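Local coordinates for protein alpha-galactosidase (Lactobacillus brevis, PDB 3MI6) that probably hydrolyses terminal, non-reducing alpha-D-galactose residues from alpha-D-galactosides, at residues 106-111 against 132-137. Numbering follows the deposited sequence.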
loop_
_atom_site.group_PDB
_atom_site.type_symbol
_atom_site.label_atom_id
_atom_site.label_comp_id
_atom_site.label_asym_id
_atom_site.label_seq_id
_atom_site.Cartn_x
_atom_site.Cartn_y
_atom_site.Cartn_z
ATOM N N ASP D 106 34.767 -16.184 30.177
ATOM C CA ASP D 106 35.557 -16.859 31.185
ATOM C C ASP D 106 34.814 -18.055 31.786
ATOM O O ASP D 106 35.369 -19.159 31.853
ATOM C CB ASP D 106 35.999 -15.875 32.273
ATOM C CG ASP D 106 36.537 -16.572 33.515
ATOM O OD1 ASP D 106 37.397 -17.478 33.375
ATOM O OD2 ASP D 106 36.094 -16.202 34.629
ATOM N N HIS D 107 33.567 -17.843 32.212
ATOM C CA HIS D 107 32.814 -18.887 32.894
ATOM C C HIS D 107 31.340 -18.555 32.953
ATOM O O HIS D 107 30.964 -17.398 32.809
ATOM C CB HIS D 107 33.333 -19.068 34.321
ATOM C CG HIS D 107 32.838 -18.033 35.286
ATOM N ND1 HIS D 107 33.477 -16.827 35.479
ATOM C CD2 HIS D 107 31.776 -18.033 36.130
ATOM C CE1 HIS D 107 32.828 -16.128 36.395
ATOM N NE2 HIS D 107 31.791 -16.837 36.806
ATOM N N TYR D 108 30.509 -19.565 33.196
ATOM C CA TYR D 108 29.074 -19.358 33.336
ATOM C C TYR D 108 28.552 -19.987 34.618
ATOM O O TYR D 108 29.221 -20.807 35.231
ATOM C CB TYR D 108 28.324 -19.956 32.145
ATOM C CG TYR D 108 28.044 -21.437 32.284
ATOM C CD1 TYR D 108 28.862 -22.376 31.684
ATOM C CD2 TYR D 108 26.963 -21.893 33.022
ATOM C CE1 TYR D 108 28.607 -23.723 31.815
ATOM C CE2 TYR D 108 26.709 -23.227 33.157
ATOM C CZ TYR D 108 27.532 -24.138 32.549
ATOM O OH TYR D 108 27.284 -25.476 32.683
ATOM N N GLN D 109 27.336 -19.621 34.995
ATOM C CA GLN D 109 26.682 -20.193 36.165
ATOM C C GLN D 109 25.178 -20.380 35.903
ATOM O O GLN D 109 24.567 -19.562 35.224
ATOM C CB GLN D 109 26.912 -19.273 37.352
ATOM C CG GLN D 109 26.265 -19.705 38.637
ATOM C CD GLN D 109 26.620 -18.759 39.772
ATOM O OE1 GLN D 109 26.916 -17.580 39.537
ATOM N NE2 GLN D 109 26.588 -19.265 41.009
ATOM N N LEU D 110 24.589 -21.457 36.424
ATOM C CA LEU D 110 23.164 -21.752 36.214
ATOM C C LEU D 110 22.425 -21.853 37.544
ATOM O O LEU D 110 22.701 -22.736 38.347
ATOM C CB LEU D 110 22.988 -23.063 35.441
ATOM C CG LEU D 110 21.879 -23.202 34.382
ATOM C CD1 LEU D 110 21.435 -24.656 34.281
ATOM C CD2 LEU D 110 20.678 -22.303 34.654
ATOM N N LEU D 111 21.484 -20.945 37.780
ATOM C CA LEU D 111 20.764 -20.922 39.043
ATOM C C LEU D 111 19.357 -21.420 38.825
ATOM O O LEU D 111 18.943 -21.662 37.699
ATOM C CB LEU D 111 20.715 -19.505 39.626
ATOM C CG LEU D 111 22.046 -18.772 39.858
ATOM C CD1 LEU D 111 21.841 -17.254 40.021
ATOM C CD2 LEU D 111 22.819 -19.369 41.045
ATOM N N GLN D 132 14.572 -20.251 35.480
ATOM C CA GLN D 132 15.994 -20.507 35.619
ATOM C C GLN D 132 16.755 -19.224 35.287
ATOM O O GLN D 132 16.330 -18.456 34.432
ATOM C CB GLN D 132 16.433 -21.623 34.662
ATOM C CG GLN D 132 15.712 -22.959 34.815
ATOM C CD GLN D 132 16.386 -24.080 34.024
ATOM O OE1 GLN D 132 17.138 -24.874 34.581
ATOM N NE2 GLN D 132 16.125 -24.140 32.721
ATOM N N THR D 133 17.873 -18.978 35.961
ATOM C CA THR D 133 18.695 -17.831 35.609
ATOM C C THR D 133 20.064 -18.321 35.176
ATOM O O THR D 133 20.708 -19.074 35.894
ATOM C CB THR D 133 18.848 -16.819 36.775
ATOM O OG1 THR D 133 17.578 -16.546 37.363
ATOM C CG2 THR D 133 19.442 -15.516 36.285
ATOM N N LEU D 134 20.480 -17.898 33.988
ATOM C CA LEU D 134 21.783 -18.211 33.420
ATOM C C LEU D 134 22.614 -16.943 33.491
ATOM O O LEU D 134 22.165 -15.893 33.036
ATOM C CB LEU D 134 21.623 -18.630 31.957
ATOM C CG LEU D 134 22.906 -18.887 31.157
ATOM C CD1 LEU D 134 23.588 -20.163 31.611
ATOM C CD2 LEU D 134 22.646 -18.950 29.671
ATOM N N VAL D 135 23.807 -17.021 34.076
ATOM C CA VAL D 135 24.691 -15.863 34.153
ATOM C C VAL D 135 25.973 -16.125 33.386
ATOM O O VAL D 135 26.732 -17.012 33.736
ATOM C CB VAL D 135 25.073 -15.514 35.594
ATOM C CG1 VAL D 135 25.902 -14.237 35.618
ATOM C CG2 VAL D 135 23.848 -15.374 36.452
ATOM N N VAL D 136 26.228 -15.341 32.350
ATOM C CA VAL D 136 27.362 -15.608 31.483
ATOM C C VAL D 136 28.399 -14.504 31.606
ATOM O O VAL D 136 28.234 -13.424 31.042
ATOM C CB VAL D 136 26.919 -15.754 30.009
ATOM C CG1 VAL D 136 28.117 -15.950 29.109
ATOM C CG2 VAL D 136 25.970 -16.910 29.866
ATOM N N SER D 137 29.482 -14.792 32.325
ATOM C CA SER D 137 30.463 -13.771 32.685
ATOM C C SER D 137 31.626 -13.671 31.696
ATOM O O SER D 137 32.120 -14.677 31.205
ATOM C CB SER D 137 30.970 -14.021 34.104
ATOM O OG SER D 137 29.887 -14.140 35.013
#
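The imidazole of H107 lies with one face over S137, whose CB sits 4.0 Å from the centroid of the H107 ring and 27° off the ring normal, a CH-pi contact. H107 and S137 are a hydrogen-bonded pair of an antiparallel ladder in the N-terminal beta domain of the family 36 fold. At the ring edge, in plane, is the carboxylate of D106: H107 ND1 donates to D106 OD2 at 2.8 Å, reaching it from above the carboxylate plane. The ring of Y108 meets CD1 of L134 obliquely through CD2, at 4.0 Å, and packs edge-to-face with F12.

In this ladder strand 103-112 borders the sheet, and strand 132-140 is also bonded to strand 146-154. The N-to-C directions of segments 106-111 and 132-137 differ by 169°. Q109-V135 and L111-T133 are likewise hydrogen-bonded pairs, alternating with the non-hydrogen-bonded Y108-V136 and L110-L134. L134 and V136 turn to the face covered by F23, whereas OG of S137, on the other face, bonds D148. The central pair is reciprocal: Q109 N donates to V135 O at 3.0 Å, and V135 N returns a nearly straight bond (177°) to Q109 O at 2.9 Å.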